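Glycosyl hydrolase, BNR repeat (Ralstonia eutropha, PDB 3B7F) is a putative hydrolase, possibly acting on glycosidic bonds, built as a seven-bladed beta-propeller related to non-viral sialidases. Local coordinates at residues 20-24 with 36-42; 79-85 with 95-100; 123-127 with 185-189; 163-167 with 196-202. The contacts are given in a common frame with arbitrary orientation. Numbering follows the deposited sequence.

Interaction 1 (20-24 with 36-42); sequences SGPVM and LASDPAR
After Gly21, with positive phi (86/-162), residues 22-24 run extended beside the end of strand 32-38, entering the sheet at Met24. Met24 and Ala37 form an antiparallel non-hydrogen-bonded pair, CA to CA 4.5 Å; farther out, Gly21 CA lies 4.0 Å from Pro40 CA. Ser38 N donates to Val23 O at 2.8 Å. The return bond comes from a side chain: Ser38 takes the p rotamer, so its OG accepts from Val23 N at 2.9 Å, nearly straight (174°), and donates to Asp39 O at 2.7 Å. This serine replaces a backbone acceptor where the strands part. The contact belongs to the blade that closes the propeller, where strand 24-29 also pairs with C-terminal strand 385-391 in the velcro closure of the ring. Met24, a selenomethionine with chi angles t, t, m, lays CE 4.2 Å from Ala37 CB on their shared face. Asp39 to Arg42 make a type I turn, Arg42 N to Asp39 O 3.0 Å. Arg42 is left-handed helical (57/38); its m, t, m chain sets CD 3.7 Å from CG2 of t-rotamer Val23 and carries the guanidinium to a salt bridge with Asp349. Water 1 joins Gly21 N (2.6 Å) to Pro40 O (2.8 Å).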
loop_
_atom_site.group_PDB
_atom_site.type_symbol
_atom_site.label_atom_id
_atom_site.label_comp_id
_atom_site.label_asym_id
_atom_site.label_seq_id
_atom_site.Cartn_x
_atom_site.Cartn_y
_atom_site.Cartn_z
ATOM N N SER A 20 -22.004 3.590 -3.360
ATOM C CA SER A 20 -22.894 2.881 -4.240
ATOM C C SER A 20 -22.504 3.080 -5.699
ATOM O O SER A 20 -21.739 3.997 -6.039
ATOM C CB SER A 20 -24.293 3.416 -3.981
ATOM O OG SER A 20 -25.241 2.695 -4.705
ATOM N N GLY A 21 -23.018 2.206 -6.553
ATOM C CA GLY A 21 -22.748 2.296 -7.975
ATOM C C GLY A 21 -21.458 1.612 -8.458
ATOM O O GLY A 21 -20.905 0.751 -7.765
ATOM N N PRO A 22 -20.988 1.981 -9.669
ATOM C CA PRO A 22 -19.826 1.356 -10.258
ATOM C C PRO A 22 -18.556 1.545 -9.460
ATOM O O PRO A 22 -18.361 2.594 -8.857
ATOM C CB PRO A 22 -19.666 2.110 -11.590
ATOM C CG PRO A 22 -21.014 2.538 -11.941
ATOM C CD PRO A 22 -21.538 3.006 -10.586
ATOM N N VAL A 23 -17.729 0.509 -9.454
ATOM C CA VAL A 23 -16.404 0.529 -8.852
ATOM C C VAL A 23 -15.372 0.518 -9.987
ATOM O O VAL A 23 -15.596 -0.060 -11.066
ATOM C CB VAL A 23 -16.204 -0.676 -7.893
ATOM C CG1 VAL A 23 -14.763 -0.797 -7.415
ATOM C CG2 VAL A 23 -17.125 -0.553 -6.698
HETATM N N MSE A 24 -14.239 1.156 -9.735
HETATM C CA MSE A 24 -13.139 1.178 -10.643
HETATM C C MSE A 24 -11.940 0.648 -9.902
HETATM O O MSE A 24 -11.796 0.917 -8.726
HETATM C CB MSE A 24 -12.884 2.596 -11.126
HETATM C CG MSE A 24 -11.713 2.701 -12.120
HETATM SE SE MSE A 24 -11.696 4.377 -13.121
HETATM C CE MSE A 24 -13.261 3.955 -14.242
ATOM N N LEU A 36 -10.152 -1.286 -14.524
ATOM C CA LEU A 36 -11.321 -2.178 -14.523
ATOM C C LEU A 36 -12.514 -1.402 -14.019
ATOM O O LEU A 36 -12.394 -0.709 -13.035
ATOM C CB LEU A 36 -11.079 -3.441 -13.692
ATOM C CG LEU A 36 -10.333 -4.575 -14.371
ATOM C CD1 LEU A 36 -9.639 -5.472 -13.355
ATOM C CD2 LEU A 36 -11.299 -5.379 -15.308
ATOM N N ALA A 37 -13.650 -1.490 -14.709
ATOM C CA ALA A 37 -14.860 -0.762 -14.287
ATOM C C ALA A 37 -16.041 -1.729 -14.164
ATOM O O ALA A 37 -16.285 -2.522 -15.070
ATOM C CB ALA A 37 -15.170 0.385 -15.267
ATOM N N SER A 38 -16.769 -1.660 -13.056
ATOM C CA SER A 38 -17.924 -2.530 -12.847
ATOM C C SER A 38 -19.249 -1.865 -13.166
ATOM O O SER A 38 -19.329 -0.647 -13.340
ATOM C CB SER A 38 -18.004 -3.007 -11.404
ATOM O OG SER A 38 -18.568 -2.031 -10.530
ATOM N N ASP A 39 -20.273 -2.717 -13.266
ATOM C CA ASP A 39 -21.671 -2.294 -13.294
ATOM C C ASP A 39 -22.022 -1.957 -11.811
ATOM O O ASP A 39 -21.223 -2.244 -10.901
ATOM C CB ASP A 39 -22.590 -3.372 -13.921
ATOM C CG ASP A 39 -22.562 -4.705 -13.195
ATOM O OD1 ASP A 39 -21.782 -4.921 -12.241
ATOM O OD2 ASP A 39 -23.315 -5.587 -13.632
ATOM N N PRO A 40 -23.187 -1.342 -11.554
ATOM C CA PRO A 40 -23.499 -0.994 -10.157
ATOM C C PRO A 40 -23.565 -2.179 -9.172
ATOM O O PRO A 40 -23.242 -2.027 -7.995
ATOM C CB PRO A 40 -24.871 -0.326 -10.271
ATOM C CG PRO A 40 -24.973 0.089 -11.712
ATOM C CD PRO A 40 -24.262 -0.934 -12.478
ATOM N N ALA A 41 -23.992 -3.335 -9.667
ATOM C CA ALA A 41 -24.076 -4.555 -8.900
ATOM C C ALA A 41 -22.723 -5.241 -8.690
ATOM O O ALA A 41 -22.690 -6.220 -7.995
ATOM C CB ALA A 41 -25.060 -5.541 -9.583
ATOM N N ARG A 42 -21.633 -4.746 -9.292
ATOM C CA ARG A 42 -20.289 -5.323 -9.189
ATOM C C ARG A 42 -20.236 -6.774 -9.627
ATOM O O ARG A 42 -19.498 -7.584 -9.014
ATOM C CB ARG A 42 -19.695 -5.174 -7.776
ATOM C CG ARG A 42 -19.491 -3.728 -7.337
ATOM C CD ARG A 42 -19.002 -3.657 -5.908
ATOM N NE ARG A 42 -20.053 -4.059 -4.981
ATOM C CZ ARG A 42 -19.906 -4.375 -3.687
ATOM N NH1 ARG A 42 -18.730 -4.403 -3.125
ATOM N NH2 ARG A 42 -20.981 -4.704 -2.959
HETATM O O HOH W 1 -24.236 -0.086 -6.205
#

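Interaction 2 (79-85 with 95-100)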
loop_
_atom_site.group_PDB
_atom_site.type_symbol
_atom_site.label_atom_id
_atom_site.label_comp_id
_atom_site.label_asym_id
_atom_site.label_seq_id
_atom_site.Cartn_x
_atom_site.Cartn_y
_atom_site.Cartn_z
ATOM N N LEU A 79 11.790 9.665 -19.887
ATOM C CA LEU A 79 11.598 10.641 -18.783
ATOM C C LEU A 79 12.298 10.303 -17.436
ATOM O O LEU A 79 12.445 11.205 -16.585
ATOM C CB LEU A 79 10.083 10.891 -18.506
ATOM C CG LEU A 79 9.220 11.715 -19.491
ATOM C CD1 LEU A 79 7.778 11.843 -18.979
ATOM C CD2 LEU A 79 9.802 13.117 -19.779
ATOM N N GLY A 80 12.746 9.049 -17.252
ATOM C CA GLY A 80 13.281 8.583 -15.953
ATOM C C GLY A 80 12.082 8.405 -15.009
ATOM O O GLY A 80 10.959 8.251 -15.489
ATOM N N PRO A 81 12.290 8.426 -13.674
ATOM C CA PRO A 81 11.159 8.279 -12.755
ATOM C C PRO A 81 10.340 9.559 -12.669
ATOM O O PRO A 81 10.921 10.627 -12.576
ATOM C CB PRO A 81 11.832 7.966 -11.420
ATOM C CG PRO A 81 13.150 8.610 -11.513
ATOM C CD PRO A 81 13.562 8.569 -12.950
ATOM N N THR A 82 9.012 9.443 -12.717
ATOM C CA THR A 82 8.107 10.586 -12.659
ATOM C C THR A 82 6.740 10.233 -12.089
ATOM O O THR A 82 6.475 9.079 -11.715
ATOM C CB THR A 82 7.904 11.220 -14.093
ATOM O OG1 THR A 82 7.244 12.482 -13.981
ATOM C CG2 THR A 82 7.100 10.316 -15.040
ATOM N N VAL A 83 5.887 11.258 -12.004
ATOM C CA VAL A 83 4.490 11.135 -11.636
ATOM C C VAL A 83 3.657 11.756 -12.763
ATOM O O VAL A 83 3.889 12.907 -13.156
ATOM C CB VAL A 83 4.156 11.831 -10.291
ATOM C CG1 VAL A 83 2.691 11.629 -9.950
ATOM C CG2 VAL A 83 5.032 11.294 -9.151
ATOM N N PHE A 84 2.731 10.986 -13.317
ATOM C CA PHE A 84 1.778 11.517 -14.300
ATOM C C PHE A 84 0.518 11.936 -13.543
ATOM O O PHE A 84 0.167 11.305 -12.542
ATOM C CB PHE A 84 1.411 10.497 -15.372
ATOM C CG PHE A 84 2.546 10.134 -16.288
ATOM C CD1 PHE A 84 2.854 10.946 -17.374
ATOM C CD2 PHE A 84 3.291 8.964 -16.076
ATOM C CE1 PHE A 84 3.896 10.608 -18.243
ATOM C CE2 PHE A 84 4.324 8.624 -16.929
ATOM C CZ PHE A 84 4.639 9.452 -18.015
ATOM N N ARG A 85 -0.128 13.009 -13.994
ATOM C CA ARG A 85 -1.346 13.502 -13.363
ATOM C C ARG A 85 -2.466 13.567 -14.391
ATOM O O ARG A 85 -2.226 13.819 -15.569
ATOM C CB ARG A 85 -1.125 14.889 -12.720
ATOM C CG ARG A 85 -1.385 16.120 -13.612
ATOM C CD ARG A 85 -0.832 17.439 -13.019
ATOM N NE ARG A 85 0.563 17.530 -13.398
ATOM C CZ ARG A 85 1.100 18.289 -14.358
ATOM N NH1 ARG A 85 0.407 19.187 -15.072
ATOM N NH2 ARG A 85 2.407 18.176 -14.573
ATOM N N GLU A 95 2.998 14.432 -17.533
ATOM C CA GLU A 95 4.173 14.199 -16.687
ATOM C C GLU A 95 4.433 15.408 -15.778
ATOM O O GLU A 95 4.092 16.533 -16.139
ATOM C CB GLU A 95 5.439 13.823 -17.520
ATOM C CG GLU A 95 6.130 14.916 -18.390
ATOM C CD GLU A 95 5.304 15.435 -19.578
ATOM O OE1 GLU A 95 4.323 14.760 -20.000
ATOM O OE2 GLU A 95 5.640 16.540 -20.081
ATOM N N ALA A 96 5.025 15.145 -14.606
ATOM C CA ALA A 96 5.385 16.179 -13.617
ATOM C C ALA A 96 6.307 17.221 -14.230
ATOM O O ALA A 96 7.193 16.862 -15.008
ATOM C CB ALA A 96 6.067 15.556 -12.375
ATOM N N THR A 97 6.090 18.497 -13.906
ATOM C CA THR A 97 7.000 19.544 -14.371
ATOM C C THR A 97 8.275 19.362 -13.530
ATOM O O THR A 97 9.389 19.410 -14.085
ATOM C CB THR A 97 6.387 20.966 -14.348
ATOM O OG1 THR A 97 6.023 21.345 -13.021
ATOM C CG2 THR A 97 5.163 21.008 -15.223
ATOM N N ARG A 98 8.109 19.072 -12.228
ATOM C CA ARG A 98 9.227 18.772 -11.324
ATOM C C ARG A 98 8.935 17.468 -10.545
ATOM O O ARG A 98 8.335 17.507 -9.469
ATOM C CB ARG A 98 9.478 19.932 -10.362
ATOM C CG ARG A 98 10.661 19.720 -9.402
ATOM C CD ARG A 98 10.703 20.791 -8.319
ATOM N NE ARG A 98 11.674 20.431 -7.276
ATOM C CZ ARG A 98 11.840 21.060 -6.105
ATOM N NH1 ARG A 98 11.087 22.111 -5.756
ATOM N NH2 ARG A 98 12.766 20.611 -5.252
ATOM N N PRO A 99 9.374 16.306 -11.074
ATOM C CA PRO A 99 9.131 15.081 -10.311
ATOM C C PRO A 99 10.072 14.959 -9.101
ATOM O O PRO A 99 11.021 15.720 -9.006
ATOM C CB PRO A 99 9.415 13.984 -11.335
ATOM C CG PRO A 99 10.443 14.583 -12.237
ATOM C CD PRO A 99 10.051 16.018 -12.354
ATOM N N PRO A 100 9.786 14.027 -8.165
ATOM C CA PRO A 100 10.665 13.800 -7.022
ATOM C C PRO A 100 12.148 13.570 -7.382
ATOM O O PRO A 100 12.469 12.727 -8.219
ATOM C CB PRO A 100 10.065 12.533 -6.392
ATOM C CG PRO A 100 8.633 12.648 -6.669
ATOM C CD PRO A 100 8.592 13.154 -8.082
HETATM O O HOH W 2 10.720 11.084 -9.705
HETATM O O HOH W 3 8.688 13.930 -16.054
#
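Glu95 loses the most surface here, 103 Å², followed by Arg85 and Val83. Glu95 faces Phe84 in an antiparallel non-hydrogen-bonded pair, CA to CA 4.3 Å, both side chains on one face of the blade. Glu95 CB sits 3.6 Å from Phe84 CE1 and 3.4 Å from Leu79 CD1, so the aliphatic base of the glutamate rests on both the ring and the leucine; the Phe84 ring also stacks on Phe52. Arg85 reaches over the departing chain in the p, t, p conformation. Arg85 NH2 comes within 2.8 Å of Glu95 O, but the angle is too poor for a hydrogen bond, and the guanidinium edge meets Ala96 CA at 3.7 Å from NH2. Val83 contributes from backbone and side chain: its O accepts a weak hydrogen bond from Ala96 N (2.9 Å, 123°), and its CG2 packs 4.2 Å from Pro100 CD, with Trp150 of the next blade touching both residues. Residues 97-98 swing out and the chain returns at Pro99; beyond it water 2 links Pro100 O (2.8 Å) to Pro81 O (2.9 Å, weak). The intervening hairpin carries a sequence that fits the Asp-box of BNR repeats, consistent with the family. With one weak direct hydrogen bond and one bridge pair, the outermost strand is brief, and aliphatic packing and water take over where the chain, rich in proline, leaves for the next blade.

Interaction 3 (123-127 with 185-189)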
loop_
_atom_site.group_PDB
_atom_site.type_symbol
_atom_site.label_atom_id
_atom_site.label_comp_id
_atom_site.label_asym_id
_atom_site.label_seq_id
_atom_site.Cartn_x
_atom_site.Cartn_y
_atom_site.Cartn_z
ATOM N N GLY A 123 -3.178 14.063 0.439
ATOM C CA GLY A 123 -3.232 14.744 1.711
ATOM C C GLY A 123 -4.594 14.866 2.350
ATOM O O GLY A 123 -5.581 14.298 1.887
ATOM N N HIS A 124 -4.602 15.656 3.418
ATOM C CA HIS A 124 -5.756 15.936 4.243
ATOM C C HIS A 124 -6.825 16.716 3.467
ATOM O O HIS A 124 -6.506 17.441 2.526
ATOM C CB HIS A 124 -5.280 16.741 5.469
ATOM C CG HIS A 124 -6.276 16.808 6.578
ATOM N ND1 HIS A 124 -7.118 17.878 6.756
ATOM C CD2 HIS A 124 -6.567 15.932 7.568
ATOM C CE1 HIS A 124 -7.905 17.651 7.794
ATOM N NE2 HIS A 124 -7.583 16.483 8.315
ATOM N N ALA A 125 -8.087 16.535 3.875
ATOM C CA ALA A 125 -9.276 17.155 3.272
ATOM C C ALA A 125 -9.193 18.680 3.194
ATOM O O ALA A 125 -9.638 19.298 2.216
ATOM C CB ALA A 125 -10.552 16.721 4.068
ATOM N N SER A 126 -8.592 19.272 4.226
ATOM C CA SER A 126 -8.424 20.706 4.351
ATOM C C SER A 126 -7.276 21.259 3.523
ATOM O O SER A 126 -7.084 22.473 3.517
ATOM C CB SER A 126 -8.150 21.071 5.806
ATOM O OG SER A 126 -6.823 20.709 6.152
ATOM N N GLU A 127 -6.489 20.409 2.853
ATOM C CA GLU A 127 -5.366 20.900 2.041
ATOM C C GLU A 127 -5.445 20.342 0.626
ATOM O O GLU A 127 -4.536 19.632 0.200
ATOM C CB GLU A 127 -4.044 20.548 2.727
ATOM C CG GLU A 127 -3.908 21.159 4.124
ATOM C CD GLU A 127 -2.573 20.882 4.771
ATOM O OE1 GLU A 127 -1.781 20.076 4.236
ATOM O OE2 GLU A 127 -2.316 21.491 5.823
ATOM N N ASP A 185 -3.075 11.607 8.941
ATOM C CA ASP A 185 -4.180 11.442 9.901
ATOM C C ASP A 185 -5.426 12.251 9.472
ATOM O O ASP A 185 -5.290 13.443 9.207
ATOM C CB ASP A 185 -3.705 11.868 11.302
ATOM C CG ASP A 185 -4.580 11.354 12.430
ATOM O OD1 ASP A 185 -5.807 11.465 12.370
ATOM O OD2 ASP A 185 -4.007 10.868 13.420
ATOM N N PRO A 186 -6.624 11.602 9.370
ATOM C CA PRO A 186 -7.830 12.355 8.989
ATOM C C PRO A 186 -8.215 13.477 9.958
ATOM O O PRO A 186 -8.891 14.417 9.556
ATOM C CB PRO A 186 -8.937 11.285 8.975
ATOM C CG PRO A 186 -8.404 10.151 9.771
ATOM C CD PRO A 186 -6.936 10.165 9.567
ATOM N N ARG A 187 -7.805 13.353 11.215
ATOM C CA ARG A 187 -8.066 14.346 12.231
ATOM C C ARG A 187 -7.058 15.485 12.270
ATOM O O ARG A 187 -7.357 16.498 12.883
ATOM C CB ARG A 187 -8.023 13.690 13.600
ATOM C CG ARG A 187 -9.040 12.604 13.826
ATOM C CD ARG A 187 -8.697 11.848 15.060
ATOM N NE ARG A 187 -7.447 11.104 14.923
ATOM C CZ ARG A 187 -6.943 10.295 15.846
ATOM N NH1 ARG A 187 -7.589 10.061 16.986
ATOM N NH2 ARG A 187 -5.796 9.686 15.609
ATOM N N ASP A 188 -5.885 15.339 11.645
ATOM C CA ASP A 188 -4.840 16.348 11.748
ATOM C C ASP A 188 -3.789 16.198 10.649
ATOM O O ASP A 188 -3.034 15.231 10.690
ATOM C CB ASP A 188 -4.168 16.190 13.130
ATOM C CG ASP A 188 -3.049 17.199 13.385
ATOM O OD1 ASP A 188 -2.829 18.100 12.546
ATOM O OD2 ASP A 188 -2.390 17.084 14.450
ATOM N N PRO A 189 -3.674 17.173 9.711
ATOM C CA PRO A 189 -2.660 17.064 8.637
ATOM C C PRO A 189 -1.191 17.006 9.095
ATOM O O PRO A 189 -0.321 16.587 8.310
ATOM C CB PRO A 189 -2.865 18.349 7.817
ATOM C CG PRO A 189 -3.604 19.265 8.669
ATOM C CD PRO A 189 -4.448 18.421 9.580
#
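A proline rides squarely over a histidine ring: Pro189 CD lies 3.7 Å from the centroid of the His124 imidazole and only 3° off its normal, a CH-pi contact of nearly ideal geometry. The ring is fixed at its edge as well. His124 NE2 donates to Pro186 O at 2.7 Å, and CD2 lies 3.2 Å from Asp185 O, so the imidazole fits against the curled backbone of 185-189. The second ring nitrogen, ND1, accepts from Ser126 N at 3.2 Å and sits 2.9 Å from Ser126 OG in a further hydrogen bond, which ties the ring to its own type I turn, His124 to Glu127. The facing loop is also a type I turn, Asp185 to Asp188. Asp185 OD1 takes Arg187 N at 3.0 Å in an Asx turn and Arg187 NE at 3.1 Å in a salt bridge, while OD2 bonds to His191; these bonds hold in shape the turn that presents Pro186 O. The contact joins the loop between strands 116-122 and 131-136 to the equivalent loop between strands 178-184 and 192-197 in the next blade. Arg65 bonds to His124 O, while Pro244 and, on strand 234-239, Gln239 pack against 185-189.

Interaction 4 (163-167 with 196-202)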
loop_
_atom_site.group_PDB
_atom_site.type_symbol
_atom_site.label_atom_id
_atom_site.label_comp_id
_atom_site.label_asym_id
_atom_site.label_seq_id
_atom_site.Cartn_x
_atom_site.Cartn_y
_atom_site.Cartn_z
ATOM N N ARG A 163 20.325 8.238 7.646
ATOM C CA ARG A 163 21.217 7.208 7.124
ATOM C C ARG A 163 21.211 5.965 8.039
ATOM O O ARG A 163 21.260 4.835 7.546
ATOM C CB ARG A 163 22.635 7.762 6.912
ATOM C CG ARG A 163 23.537 6.842 6.079
ATOM N N ALA A 164 21.127 6.188 9.358
ATOM C CA ALA A 164 21.033 5.119 10.358
ATOM C C ALA A 164 19.686 4.371 10.259
ATOM O O ALA A 164 19.641 3.136 10.347
ATOM C CB ALA A 164 21.225 5.689 11.768
ATOM N N TRP A 165 18.602 5.132 10.094
ATOM C CA TRP A 165 17.268 4.563 9.918
ATOM C C TRP A 165 17.113 3.771 8.617
ATOM O O TRP A 165 16.568 2.680 8.650
ATOM C CB TRP A 165 16.186 5.636 9.942
ATOM C CG TRP A 165 15.999 6.334 11.230
ATOM C CD1 TRP A 165 16.277 5.863 12.475
ATOM C CD2 TRP A 165 15.338 7.585 11.417
ATOM N NE1 TRP A 165 15.893 6.765 13.422
ATOM C CE2 TRP A 165 15.295 7.831 12.801
ATOM C CE3 TRP A 165 14.784 8.525 10.547
ATOM C CZ2 TRP A 165 14.746 8.995 13.337
ATOM C CZ3 TRP A 165 14.221 9.666 11.076
ATOM C CH2 TRP A 165 14.207 9.893 12.456
ATOM N N THR A 166 17.607 4.311 7.500
ATOM C CA THR A 166 17.498 3.662 6.192
ATOM C C THR A 166 18.563 2.588 5.955
ATOM O O THR A 166 18.230 1.457 5.625
ATOM C CB THR A 166 17.619 4.672 5.016
ATOM O OG1 THR A 166 18.933 5.225 4.996
ATOM C CG2 THR A 166 16.586 5.802 5.105
ATOM N N GLY A 167 19.833 2.971 6.096
ATOM C CA GLY A 167 21.004 2.106 5.830
ATOM C C GLY A 167 21.572 2.365 4.424
ATOM O O GLY A 167 21.997 3.495 4.116
HETATM N N MSE A 196 9.134 2.040 6.118
HETATM C CA MSE A 196 10.312 1.892 5.318
HETATM C C MSE A 196 10.789 0.461 5.348
HETATM O O MSE A 196 10.889 -0.142 6.406
HETATM C CB MSE A 196 11.409 2.789 5.846
HETATM C CG MSE A 196 11.012 4.195 5.943
HETATM SE SE MSE A 196 12.569 5.271 6.026
HETATM C CE MSE A 196 13.573 4.402 7.335
ATOM N N SER A 197 11.098 -0.042 4.159
ATOM C CA SER A 197 11.621 -1.362 3.965
ATOM C C SER A 197 13.072 -1.188 3.494
ATOM O O SER A 197 13.280 -0.897 2.337
ATOM C CB SER A 197 10.770 -2.131 2.972
ATOM O OG SER A 197 9.489 -2.373 3.550
ATOM N N SER A 198 14.077 -1.283 4.367
ATOM C CA SER A 198 13.964 -1.503 5.831
ATOM C C SER A 198 14.068 -0.183 6.573
ATOM O O SER A 198 14.387 0.859 5.977
ATOM C CB SER A 198 15.030 -2.482 6.310
ATOM O OG SER A 198 16.306 -2.021 5.957
ATOM N N GLY A 199 13.740 -0.234 7.862
ATOM C CA GLY A 199 13.783 0.927 8.752
ATOM C C GLY A 199 12.716 0.885 9.820
ATOM O O GLY A 199 13.004 1.142 10.978
ATOM N N GLY A 200 11.473 0.611 9.426
ATOM C CA GLY A 200 10.362 0.556 10.346
ATOM C C GLY A 200 9.286 1.571 10.059
ATOM O O GLY A 200 9.257 2.185 8.974
ATOM N N VAL A 201 8.394 1.703 11.042
ATOM C CA VAL A 201 7.344 2.697 11.044
ATOM C C VAL A 201 7.900 3.900 11.794
ATOM O O VAL A 201 8.617 3.751 12.801
ATOM C CB VAL A 201 6.037 2.239 11.714
ATOM C CG1 VAL A 201 4.977 3.391 11.706
ATOM C CG2 VAL A 201 5.514 0.999 11.050
ATOM N N PHE A 202 7.594 5.088 11.271
ATOM C CA PHE A 202 8.031 6.328 11.842
ATOM C C PHE A 202 6.852 7.250 11.880
ATOM O O PHE A 202 5.964 7.157 11.029
ATOM C CB PHE A 202 9.165 6.932 11.023
ATOM C CG PHE A 202 10.422 6.134 11.063
ATOM C CD1 PHE A 202 10.614 5.077 10.190
ATOM C CD2 PHE A 202 11.428 6.435 11.977
ATOM C CE1 PHE A 202 11.775 4.323 10.224
ATOM C CE2 PHE A 202 12.607 5.668 12.009
ATOM C CZ PHE A 202 12.774 4.618 11.120
HETATM O O HOH W 4 17.406 0.231 7.900
#
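A classic beta bulge, with Gly199 and Gly200 both opposite Met196, shapes the hairpin between strands 192-197 and 200-204, and a short helix docks on it. Gly200 N bonds to Met196 O (3.2 Å) and Met196 N to Gly200 O (2.9 Å); the peptide before Ser198 is cis. Both glycines have positive phi, and a side chain on Gly199 would collide with Met196 CE and crowd Trp165 O. Trp165 O lies 3.3 Å from Gly199 CA. Met196, a selenomethionine, extends CE to 3.9 Å from Trp165 CB and 4.0 Å from Thr166 CG2. Phe202 CE2 meets the face of the Trp165 indole, 3.4 Å from CD2, but the rings are oblique, with planes at 46° and 4.6 Å between the centroids of the five-membered ring and the phenyl. No direct hydrogen bond crosses; water 4 lies 2.7 Å from both Trp165 O and Thr166 O and 3.2 Å from Ser198 OG. Helix 162-166 belongs to the long connection between strands 151-152 and 178-184, so it lays part of the link between two blades over the hairpin of the second. Phe156 of helix 154-157, His159, Trp211 and, edge-to-face, Phe230 also pack on Trp165.

How the interactions relate
None of the four contacts touches another; interactions 1 and 2 come in series along the chain, while 3 and 4 interleave (123-127, 163-167, 185-189, 196-202). Interaction 1 lies in the blade shared by both chain ends, interaction 2 at the outer edge of the next blade, its centre about 30 Å away. Interaction 3 bridges the loops of the two blades after that. Interactions 3 and 4 approach within about 10 Å between nearest atoms: strand 192-197 follows the loop of one and ends in the hairpin of the other. Interactions 1 and 4, centres about 38 Å apart, flank the chain's centre on opposite sides. Together they combine pairing within blades with packing between consecutive blades.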